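Local coordinates for proton-dependent oligopeptide transporter family protein (PDB 6EI3) that probably couples the uptake of small peptides to an inward flow of protons across the bacterial membrane, and was crystallised in an auto-inhibited state, at residues W67-D70 and G74-T77; W378-A383 and Q399-A404; T362-M367 and R495-V500. One frame throughout, in Å; residues are numbered along the deposited sequence.

Interaction 1 (W67-D70 and G74-T77). With 78M ((2S)-2,3-dihydroxypropyl(7Z)-pentadec-7-enoate), chain B.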
loop_
_atom_site.group_PDB
_atom_site.type_symbol
_atom_site.label_atom_id
_atom_site.label_comp_id
_atom_site.label_asym_id
_atom_site.label_seq_id
_atom_site.Cartn_x
_atom_site.Cartn_y
_atom_site.Cartn_z
ATOM N N TRP A 67 8.407 -15.108 3.606
ATOM C CA TRP A 67 8.632 -16.524 3.290
ATOM C C TRP A 67 10.098 -16.891 3.505
ATOM O O TRP A 67 10.366 -17.838 4.229
ATOM C CB TRP A 67 8.166 -16.857 1.850
ATOM C CG TRP A 67 8.331 -18.301 1.453
ATOM C CD1 TRP A 67 7.605 -19.366 1.909
ATOM C CD2 TRP A 67 9.255 -18.829 0.492
ATOM N NE1 TRP A 67 8.031 -20.526 1.298
ATOM C CE2 TRP A 67 9.055 -20.228 0.439
ATOM C CE3 TRP A 67 10.253 -18.259 -0.315
ATOM C CZ2 TRP A 67 9.794 -21.057 -0.415
ATOM C CZ3 TRP A 67 10.992 -19.083 -1.150
ATOM C CH2 TRP A 67 10.765 -20.466 -1.190
ATOM N N LEU A 68 11.044 -16.121 2.930
ATOM C CA LEU A 68 12.481 -16.386 3.104
ATOM C C LEU A 68 12.904 -16.336 4.574
ATOM O O LEU A 68 13.628 -17.213 5.033
ATOM C CB LEU A 68 13.345 -15.442 2.261
ATOM C CG LEU A 68 13.200 -15.558 0.743
ATOM C CD1 LEU A 68 13.961 -14.435 0.046
ATOM C CD2 LEU A 68 13.662 -16.950 0.236
ATOM N N ALA A 69 12.411 -15.339 5.313
ATOM C CA ALA A 69 12.727 -15.183 6.738
ATOM C C ALA A 69 12.139 -16.323 7.582
ATOM O O ALA A 69 12.863 -16.934 8.355
ATOM C CB ALA A 69 12.232 -13.832 7.246
ATOM N N ASP A 70 10.840 -16.615 7.423
ATOM C CA ASP A 70 10.157 -17.640 8.206
ATOM C C ASP A 70 10.526 -19.059 7.875
ATOM O O ASP A 70 10.392 -19.921 8.743
ATOM C CB ASP A 70 8.630 -17.485 8.135
ATOM C CG ASP A 70 8.108 -16.241 8.827
ATOM O OD1 ASP A 70 8.834 -15.689 9.696
ATOM O OD2 ASP A 70 6.972 -15.827 8.520
ATOM N N GLY A 74 15.666 -16.583 8.909
ATOM C CA GLY A 74 15.428 -15.737 10.070
ATOM C C GLY A 74 15.385 -14.284 9.613
ATOM O O GLY A 74 15.810 -13.961 8.505
ATOM N N LYS A 75 14.874 -13.410 10.440
ATOM C CA LYS A 75 14.657 -12.001 10.106
ATOM C C LYS A 75 15.925 -11.170 9.971
ATOM O O LYS A 75 15.999 -10.361 9.050
ATOM C CB LYS A 75 13.700 -11.371 11.122
ATOM C CG LYS A 75 12.280 -11.924 11.005
ATOM C CD LYS A 75 11.387 -11.397 12.107
ATOM C CE LYS A 75 10.347 -12.425 12.440
ATOM N NZ LYS A 75 10.533 -12.968 13.804
ATOM N N TYR A 76 16.921 -11.355 10.861
ATOM C CA TYR A 76 18.167 -10.581 10.756
ATOM C C TYR A 76 18.836 -10.698 9.379
ATOM O O TYR A 76 19.147 -9.673 8.765
ATOM C CB TYR A 76 19.199 -10.941 11.857
ATOM C CG TYR A 76 20.504 -10.211 11.627
ATOM C CD1 TYR A 76 20.623 -8.851 11.910
ATOM C CD2 TYR A 76 21.584 -10.848 11.024
ATOM C CE1 TYR A 76 21.797 -8.151 11.626
ATOM C CE2 TYR A 76 22.767 -10.164 10.747
ATOM C CZ TYR A 76 22.871 -8.816 11.060
ATOM O OH TYR A 76 24.019 -8.131 10.774
ATOM N N THR A 77 19.119 -11.942 8.941
ATOM C CA THR A 77 19.802 -12.212 7.662
ATOM C C THR A 77 19.003 -11.688 6.465
ATOM O O THR A 77 19.580 -11.107 5.555
ATOM C CB THR A 77 20.107 -13.715 7.551
ATOM O OG1 THR A 77 20.995 -14.052 8.613
ATOM C CG2 THR A 77 20.737 -14.112 6.208
HETATM O O21 78M B . 23.358 -12.693 8.723
HETATM C C20 78M B . 24.126 -13.412 7.768
HETATM C C18 78M B . 24.510 -12.526 6.605
HETATM O O19 78M B . 24.939 -13.336 5.505
HETATM C C17 78M B . 25.591 -11.538 6.969
HETATM O O2 78M B . 25.708 -10.650 5.832
HETATM C C1 78M B . 26.470 -9.559 5.973
HETATM O O1 78M B . 26.979 -9.224 7.012
HETATM C C2 78M B . 26.615 -8.830 4.665
HETATM C C3 78M B . 27.318 -7.475 4.745
HETATM C C4 78M B . 26.482 -6.387 5.411
HETATM C C5 78M B . 27.086 -4.998 5.316
HETATM C C6 78M B . 26.456 -3.984 6.265
HETATM C C7 78M B . 26.759 -2.555 5.917
HETATM C C8 78M B . 27.817 -1.825 6.257
HETATM C C9 78M B . 29.018 -2.232 7.070
HETATM C C10 78M B . 30.001 -1.077 7.302
HETATM C C11 78M B . 29.599 -0.124 8.422
HETATM C C12 78M B . 30.252 1.249 8.352
HETATM C C13 78M B . 29.995 2.123 9.578
HETATM C C15 78M B . 29.186 4.429 8.794
HETATM C C14 78M B . 30.320 3.604 9.399
#
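The amide of Gly-74 reaches back five residues to the carbonyl of Ala-69, with N and O 2.9 Å apart and an N-H...O angle of 139°. The positive phi of Gly-74, 80°, turns the backbone here, and the amide nitrogens of Lys-75 and Tyr-76 make no bond to the preceding turn, so the helix is kinked at this point. The methyl of Ala-69 points into the bend: its CB lies 3.8 Å from Gly-74 O and 4.2 Å from Lys-75 CG, so a small side chain packs against the first carbonyl and the lysine stem beyond the kink. The head of Lys-75 is occupied elsewhere, in a salt bridge from NZ to Asp-127 OD2. Asp-70 OD1 remains 5.2 Å from Lys-75 NZ, too far for contact, though the opposite charges probably attract. One turn on, Thr-77 carries OG1 beside its backbone N (chi1 -63°), which presents the hydroxyl to the lipid glycerol. OG1 stands 2.7 Å from O21 of 78M, a hydrogen bond in which either oxygen could be the donor, while Thr-77 CG2 meets C20 of 78M at 3.8 Å. The same O21 sits at the edge of the Tyr-76 ring, close to its plane and 3.3 Å from CE2. That ring also meets Phe-186 and has a cation-pi partner in Arg-195, and Trp-81 NE1 gives the lipid another hydrogen bond. The sequence of this turn, from Trp-67 to Lys-75, fits motif A of the major facilitator superfamily, the signature of the turn between the second and third transmembrane helices, here flanked by a bound lipid head group.

Interaction 2 (W378-A383 and Q399-A404). With 78M ((2S)-2,3-dihydroxypropyl(7Z)-pentadec-7-enoate), chain F.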
loop_
_atom_site.group_PDB
_atom_site.type_symbol
_atom_site.label_atom_id
_atom_site.label_comp_id
_atom_site.label_asym_id
_atom_site.label_seq_id
_atom_site.Cartn_x
_atom_site.Cartn_y
_atom_site.Cartn_z
ATOM N N TRP A 378 -11.558 13.532 -4.401
ATOM C CA TRP A 378 -11.393 13.470 -5.847
ATOM C C TRP A 378 -12.439 14.320 -6.591
ATOM O O TRP A 378 -12.139 14.767 -7.694
ATOM C CB TRP A 378 -11.311 12.014 -6.315
ATOM C CG TRP A 378 -9.922 11.476 -6.082
ATOM C CD1 TRP A 378 -9.340 11.199 -4.878
ATOM C CD2 TRP A 378 -8.888 11.333 -7.070
ATOM N NE1 TRP A 378 -8.016 10.866 -5.056
ATOM C CE2 TRP A 378 -7.723 10.904 -6.398
ATOM C CE3 TRP A 378 -8.837 11.522 -8.461
ATOM C CZ2 TRP A 378 -6.537 10.605 -7.074
ATOM C CZ3 TRP A 378 -7.661 11.221 -9.135
ATOM C CH2 TRP A 378 -6.513 10.809 -8.437
ATOM N N ILE A 379 -13.602 14.649 -5.955
ATOM C CA ILE A 379 -14.557 15.607 -6.545
ATOM C C ILE A 379 -13.856 16.996 -6.517
ATOM O O ILE A 379 -13.880 17.713 -7.519
ATOM C CB ILE A 379 -15.962 15.641 -5.856
ATOM C CG1 ILE A 379 -16.780 14.333 -6.090
ATOM C CG2 ILE A 379 -16.781 16.911 -6.267
ATOM C CD1 ILE A 379 -17.241 14.048 -7.591
ATOM N N ALA A 380 -13.205 17.333 -5.383
ATOM C CA ALA A 380 -12.449 18.567 -5.196
ATOM C C ALA A 380 -11.266 18.661 -6.178
ATOM O O ALA A 380 -11.119 19.708 -6.802
ATOM C CB ALA A 380 -11.960 18.678 -3.765
ATOM N N VAL A 381 -10.461 17.570 -6.361
ATOM C CA VAL A 381 -9.329 17.552 -7.328
ATOM C C VAL A 381 -9.819 17.812 -8.764
ATOM O O VAL A 381 -9.162 18.539 -9.518
ATOM C CB VAL A 381 -8.432 16.273 -7.283
ATOM C CG1 VAL A 381 -7.207 16.417 -8.195
ATOM C CG2 VAL A 381 -7.959 16.001 -5.875
ATOM N N GLY A 382 -10.931 17.175 -9.125
ATOM C CA GLY A 382 -11.532 17.302 -10.445
ATOM C C GLY A 382 -12.063 18.700 -10.703
ATOM O O GLY A 382 -11.857 19.251 -11.791
ATOM N N ALA A 383 -12.729 19.293 -9.683
ATOM C CA ALA A 383 -13.284 20.652 -9.748
ATOM C C ALA A 383 -12.148 21.683 -9.887
ATOM O O ALA A 383 -12.284 22.658 -10.623
ATOM C CB ALA A 383 -14.133 20.932 -8.513
ATOM N N GLN A 399 -4.894 22.747 -3.359
ATOM C CA GLN A 399 -4.736 21.289 -3.098
ATOM C C GLN A 399 -4.857 20.909 -1.600
ATOM O O GLN A 399 -5.005 19.723 -1.307
ATOM C CB GLN A 399 -3.434 20.716 -3.672
ATOM C CG GLN A 399 -3.319 20.752 -5.189
ATOM C CD GLN A 399 -2.198 19.870 -5.684
ATOM O OE1 GLN A 399 -1.106 19.794 -5.086
ATOM N NE2 GLN A 399 -2.418 19.243 -6.837
ATOM N N ILE A 400 -4.815 21.903 -0.663
ATOM C CA ILE A 400 -5.022 21.681 0.790
ATOM C C ILE A 400 -6.415 21.022 0.987
ATOM O O ILE A 400 -6.531 20.103 1.794
ATOM C CB ILE A 400 -4.931 23.016 1.620
ATOM C CG1 ILE A 400 -3.487 23.588 1.652
ATOM C CG2 ILE A 400 -5.469 22.826 3.072
ATOM C CD1 ILE A 400 -3.367 25.087 2.166
ATOM N N LEU A 401 -7.459 21.515 0.263
ATOM C CA LEU A 401 -8.831 20.974 0.335
ATOM C C LEU A 401 -8.856 19.458 0.034
ATOM O O LEU A 401 -9.173 18.711 0.955
ATOM C CB LEU A 401 -9.827 21.766 -0.527
ATOM C CG LEU A 401 -11.272 21.241 -0.609
ATOM C CD1 LEU A 401 -11.978 21.288 0.758
ATOM C CD2 LEU A 401 -12.069 22.047 -1.624
ATOM N N PRO A 402 -8.430 18.950 -1.150
ATOM C CA PRO A 402 -8.411 17.481 -1.322
ATOM C C PRO A 402 -7.409 16.763 -0.414
ATOM O O PRO A 402 -7.678 15.628 -0.067
ATOM C CB PRO A 402 -8.109 17.290 -2.814
ATOM C CG PRO A 402 -7.449 18.567 -3.258
ATOM C CD PRO A 402 -8.076 19.643 -2.414
ATOM N N TYR A 403 -6.297 17.403 0.023
ATOM C CA TYR A 403 -5.397 16.730 0.969
ATOM C C TYR A 403 -6.129 16.468 2.296
ATOM O O TYR A 403 -6.020 15.374 2.845
ATOM C CB TYR A 403 -4.100 17.531 1.232
ATOM C CG TYR A 403 -2.938 17.000 0.421
ATOM C CD1 TYR A 403 -2.269 15.840 0.806
ATOM C CD2 TYR A 403 -2.600 17.570 -0.802
ATOM C CE1 TYR A 403 -1.280 15.277 0.007
ATOM C CE2 TYR A 403 -1.575 17.045 -1.587
ATOM C CZ TYR A 403 -0.920 15.899 -1.178
ATOM O OH TYR A 403 0.062 15.366 -1.960
ATOM N N ALA A 404 -6.883 17.466 2.791
ATOM C CA ALA A 404 -7.637 17.361 4.048
ATOM C C ALA A 404 -8.686 16.267 3.950
ATOM O O ALA A 404 -8.771 15.408 4.832
ATOM C CB ALA A 404 -8.296 18.701 4.395
HETATM O O21 78M F . -11.785 30.077 -9.364
HETATM C C20 78M F . -12.264 28.740 -9.385
HETATM C C18 78M F . -13.234 28.504 -8.251
HETATM O O19 78M F . -12.583 28.671 -6.990
HETATM C C17 78M F . -13.945 27.170 -8.340
HETATM O O2 78M F . -13.072 26.103 -7.890
HETATM C C1 78M F . -13.279 25.600 -6.666
HETATM O O1 78M F . -13.925 26.154 -5.812
HETATM C C2 78M F . -12.622 24.259 -6.506
HETATM C C3 78M F . -12.758 23.670 -5.103
HETATM C C4 78M F . -13.465 22.326 -5.074
HETATM C C5 78M F . -14.939 22.372 -4.701
HETATM C C6 78M F . -15.645 21.024 -4.851
HETATM C C7 78M F . -16.187 20.481 -3.568
HETATM C C8 78M F . -15.547 19.708 -2.706
HETATM C C9 78M F . -16.086 19.161 -1.418
HETATM C C10 78M F . -16.367 20.233 -0.357
HETATM C C11 78M F . -17.365 19.810 0.712
HETATM C C12 78M F . -16.771 19.037 1.880
HETATM C C13 78M F . -17.809 18.368 2.762
HETATM C C15 78M F . -18.292 17.013 4.833
HETATM C C14 78M F . -17.234 17.688 3.991
#
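Val-381 and Pro-402 make the tightest approach between the two segments. The valine branch CG2 lies 3.3 Å from Pro-402 CB, shorter than usual for carbons in van der Waals contact, and the two side chains cross at about a right angle. Pro-402 CG is the next ring atom, 3.7 Å from Val-381 CG2, so one methyl branch presses on one corner of the pyrrolidine ring. Next to this pair, the methyl of Ala-380 is met from the other helix by Leu-401 CD2 at 4.0 Å and Pro-402 CB at 4.2 Å. Leu-401 gets there because its CG is anti to the backbone N (chi1 176°), which swings the isobutyl group across to Ala-380.

The geometry is that of a transmembrane helical hairpin: helices 363-389 and 400-424 are successive in the chain, and the short segments 378-383 and 400-404 run antiparallel, 164° between their directions, with axes 8.5 Å apart at the closest point. Ala-380 and Pro-402 have the nearest CA atoms across the interface, 5.7 Å apart, consistent with the small methyl of Ala-380.

Along one flank lies the acyl chain of 78M. Its C4 is 3.7 Å from Leu-401 CD2 and 3.8 Å from Ala-383 CB, while its olefinic C8 approaches Ala-380. Behind Val-381 and Pro-402, Trp-313 of helix 312-317 touches both. Gln-316 from that same short helix accepts a hydrogen bond from Gln-399 NE2 and donates one through its own NE2 to Val-381 O, tying the short helix to each segment.

Interaction 3 (T362-M367 and R495-V500). With 78M ((2S)-2,3-dihydroxypropyl(7Z)-pentadec-7-enoate), chain J.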
loop_
_atom_site.group_PDB
_atom_site.type_symbol
_atom_site.label_atom_id
_atom_site.label_comp_id
_atom_site.label_asym_id
_atom_site.label_seq_id
_atom_site.Cartn_x
_atom_site.Cartn_y
_atom_site.Cartn_z
ATOM N N THR A 362 -18.440 2.877 14.719
ATOM C CA THR A 362 -17.932 1.495 14.639
ATOM C C THR A 362 -16.843 1.406 13.588
ATOM O O THR A 362 -16.768 2.260 12.705
ATOM C CB THR A 362 -19.052 0.476 14.309
ATOM O OG1 THR A 362 -19.511 0.706 12.976
ATOM C CG2 THR A 362 -20.220 0.481 15.328
ATOM N N SER A 363 -16.009 0.373 13.672
ATOM C CA SER A 363 -14.915 0.196 12.730
ATOM C C SER A 363 -15.408 0.101 11.253
ATOM O O SER A 363 -14.827 0.731 10.382
ATOM C CB SER A 363 -14.039 -0.985 13.145
ATOM O OG SER A 363 -14.778 -2.185 13.040
ATOM N N LEU A 364 -16.545 -0.560 11.010
ATOM C CA LEU A 364 -17.095 -0.688 9.656
ATOM C C LEU A 364 -17.744 0.608 9.149
ATOM O O LEU A 364 -17.670 0.885 7.949
ATOM C CB LEU A 364 -18.041 -1.895 9.545
ATOM C CG LEU A 364 -17.352 -3.276 9.559
ATOM C CD1 LEU A 364 -18.372 -4.386 9.594
ATOM C CD2 LEU A 364 -16.350 -3.453 8.374
ATOM N N ARG A 365 -18.294 1.435 10.064
ATOM C CA ARG A 365 -18.855 2.752 9.730
ATOM C C ARG A 365 -17.729 3.703 9.374
ATOM O O ARG A 365 -17.867 4.482 8.435
ATOM C CB ARG A 365 -19.682 3.343 10.888
ATOM C CG ARG A 365 -21.161 2.984 10.813
ATOM C CD ARG A 365 -21.869 3.352 12.099
ATOM N NE ARG A 365 -23.322 3.245 11.969
ATOM C CZ ARG A 365 -24.182 3.531 12.938
ATOM N NH1 ARG A 365 -23.747 3.967 14.114
ATOM N NH2 ARG A 365 -25.483 3.400 12.735
ATOM N N ARG A 366 -16.617 3.638 10.121
ATOM C CA ARG A 366 -15.432 4.462 9.858
ATOM C C ARG A 366 -14.891 4.109 8.473
ATOM O O ARG A 366 -14.618 5.000 7.680
ATOM C CB ARG A 366 -14.338 4.201 10.905
ATOM C CG ARG A 366 -14.630 4.765 12.301
ATOM C CD ARG A 366 -13.479 4.423 13.253
ATOM N NE ARG A 366 -13.911 4.475 14.641
ATOM C CZ ARG A 366 -13.100 4.355 15.689
ATOM N NH1 ARG A 366 -11.798 4.171 15.513
ATOM N NH2 ARG A 366 -13.585 4.430 16.924
ATOM N N MET A 367 -14.783 2.805 8.170
ATOM C CA MET A 367 -14.244 2.352 6.898
ATOM C C MET A 367 -15.102 2.779 5.700
ATOM O O MET A 367 -14.551 3.336 4.752
ATOM C CB MET A 367 -13.984 0.855 6.923
ATOM C CG MET A 367 -12.801 0.476 7.828
ATOM S SD MET A 367 -12.619 -1.312 7.964
ATOM C CE MET A 367 -11.746 -1.654 6.414
ATOM N N ARG A 495 -23.102 -4.080 6.249
ATOM C CA ARG A 495 -24.439 -4.206 6.823
ATOM C C ARG A 495 -24.745 -5.643 7.301
ATOM O O ARG A 495 -25.333 -5.814 8.361
ATOM C CB ARG A 495 -25.505 -3.700 5.822
ATOM C CG ARG A 495 -26.971 -3.946 6.204
ATOM C CD ARG A 495 -27.439 -3.092 7.378
ATOM N NE ARG A 495 -28.850 -3.320 7.709
ATOM C CZ ARG A 495 -29.520 -2.641 8.636
ATOM N NH1 ARG A 495 -28.920 -1.685 9.335
ATOM N NH2 ARG A 495 -30.798 -2.910 8.867
ATOM N N ARG A 496 -24.329 -6.653 6.531
ATOM C CA ARG A 496 -24.581 -8.057 6.843
ATOM C C ARG A 496 -23.437 -8.720 7.610
ATOM O O ARG A 496 -23.543 -9.890 7.976
ATOM C CB ARG A 496 -24.932 -8.836 5.560
ATOM C CG ARG A 496 -26.281 -8.423 4.960
ATOM C CD ARG A 496 -26.485 -8.943 3.549
ATOM N NE ARG A 496 -27.534 -8.200 2.847
ATOM C CZ ARG A 496 -28.824 -8.528 2.843
ATOM N NH1 ARG A 496 -29.247 -9.603 3.500
ATOM N NH2 ARG A 496 -29.702 -7.786 2.181
ATOM N N TYR A 497 -22.350 -7.973 7.868
ATOM C CA TYR A 497 -21.219 -8.522 8.599
ATOM C C TYR A 497 -21.531 -8.674 10.092
ATOM O O TYR A 497 -21.994 -7.737 10.717
ATOM C CB TYR A 497 -19.941 -7.702 8.379
ATOM C CG TYR A 497 -18.731 -8.358 9.008
ATOM C CD1 TYR A 497 -18.049 -9.378 8.353
ATOM C CD2 TYR A 497 -18.294 -7.988 10.282
ATOM C CE1 TYR A 497 -16.943 -9.992 8.933
ATOM C CE2 TYR A 497 -17.201 -8.611 10.877
ATOM C CZ TYR A 497 -16.539 -9.622 10.205
ATOM O OH TYR A 497 -15.476 -10.251 10.786
ATOM N N ARG A 498 -21.287 -9.852 10.647
ATOM C CA ARG A 498 -21.465 -10.099 12.073
ATOM C C ARG A 498 -20.106 -9.964 12.807
ATOM O O ARG A 498 -19.187 -10.757 12.574
ATOM C CB ARG A 498 -22.118 -11.461 12.297
ATOM C CG ARG A 498 -22.316 -11.839 13.762
ATOM C CD ARG A 498 -23.481 -12.801 13.957
ATOM N NE ARG A 498 -23.345 -14.048 13.199
ATOM C CZ ARG A 498 -22.583 -15.078 13.559
ATOM N NH1 ARG A 498 -21.842 -15.014 14.659
ATOM N NH2 ARG A 498 -22.543 -16.172 12.811
ATOM N N MET A 499 -19.985 -8.951 13.682
ATOM C CA MET A 499 -18.771 -8.744 14.481
ATOM C C MET A 499 -18.611 -9.934 15.468
ATOM O O MET A 499 -19.542 -10.244 16.203
ATOM C CB MET A 499 -18.862 -7.430 15.292
ATOM C CG MET A 499 -18.911 -6.161 14.446
ATOM S SD MET A 499 -17.410 -5.865 13.526
ATOM C CE MET A 499 -16.288 -5.265 14.830
ATOM N N VAL A 500 -17.457 -10.614 15.430
ATOM C CA VAL A 500 -17.096 -11.721 16.335
ATOM C C VAL A 500 -15.636 -11.437 16.738
ATOM O O VAL A 500 -14.706 -11.820 16.039
ATOM C CB VAL A 500 -17.308 -13.165 15.778
ATOM C CG1 VAL A 500 -17.018 -14.217 16.868
ATOM C CG2 VAL A 500 -18.739 -13.368 15.251
HETATM O O21 78M J . -25.467 -2.691 12.687
HETATM C C20 78M J . -24.443 -2.894 11.725
HETATM C C18 78M J . -24.471 -1.818 10.664
HETATM O O19 78M J . -25.762 -1.785 10.046
HETATM C C17 78M J . -23.395 -2.010 9.622
HETATM O O2 78M J . -23.522 -0.915 8.683
HETATM C C1 78M J . -22.401 -0.305 8.278
HETATM O O1 78M J . -21.307 -0.546 8.718
HETATM C C2 78M J . -22.689 0.707 7.205
HETATM C C3 78M J . -21.880 1.987 7.353
HETATM C C4 78M J . -22.490 3.185 6.655
HETATM C C5 78M J . -21.870 4.493 7.108
HETATM C C6 78M J . -22.307 5.714 6.304
HETATM C C7 78M J . -21.803 6.988 6.922
HETATM C C8 78M J . -21.597 8.165 6.337
HETATM C C9 78M J . -21.812 8.536 4.893
HETATM C C10 78M J . -20.508 8.625 4.093
HETATM C C11 78M J . -19.718 9.931 4.252
HETATM C C12 78M J . -20.203 11.120 3.420
HETATM C C13 78M J . -20.101 10.940 1.909
HETATM C C15 78M J . -20.976 11.619 -0.356
HETATM C C14 78M J . -20.802 12.008 1.094
#
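Leu-364 holds CG beside its backbone N (chi1 -72°) and Tyr-497 holds CG anti to its own (chi1 -173°), which brings the leucine methyl CD1 against the root of the tyrosine, 3.7 Å from Tyr-497 CD2 and 3.9 Å from Tyr-497 CB. The two side chains cross at about a right angle. Met-499, bent at both chi2 and chi3, curls back to the same place: its SD lies in the plane of the Tyr-497 ring, at the edge, and 4.3 Å from Leu-364 CD1, while Met-499 CE comes within 3.9 Å of Ser-363 OG. Tyr-497 is anchored at its far end by a hydrogen bond from OH to Gln-424 OE1, which also accepts Val-500 N, so one amide of helix 400-424 positions the tail.

Lipid 78M borders this cluster. Arg-495 NH1 donates to its O19 at 3.2 Å with an angle of 143°, Leu-364 CB lies 3.6 Å from its ester carbonyl oxygen O1, and Arg-365 CG meets its acyl C3 at 3.7 Å. The helix itself begins with an N-cap, Thr-362 OG1 accepting from Arg-365 N at 3.2 Å. The arrangement is that of a C-terminal tail leaving the last transmembrane helix and folding over the capped start of helix 363-389, with a lipid head group held beside the junction.

Interactions 2 and 3 share helix 363-389: 362-367 opens it, and 378-383 lies further along. Their centres are about 28 Å apart and their nearest atoms about 12 Å, and in sequence the hairpin contact lies within the long, mostly helical stretch of chain that interaction 3 closes. Interaction 1 is separate, before both in the chain; its centre is about 42 Å from that of interaction 2, on the opposite side of the chain's centre, and about 35 Å from that of interaction 3. None touches another. Each borders a different 78M molecule: interactions 1 and 3 hydrogen-bond glycerol oxygens, interaction 3 also touching the start of the acyl chain, whereas interaction 2 meets the acyl chain.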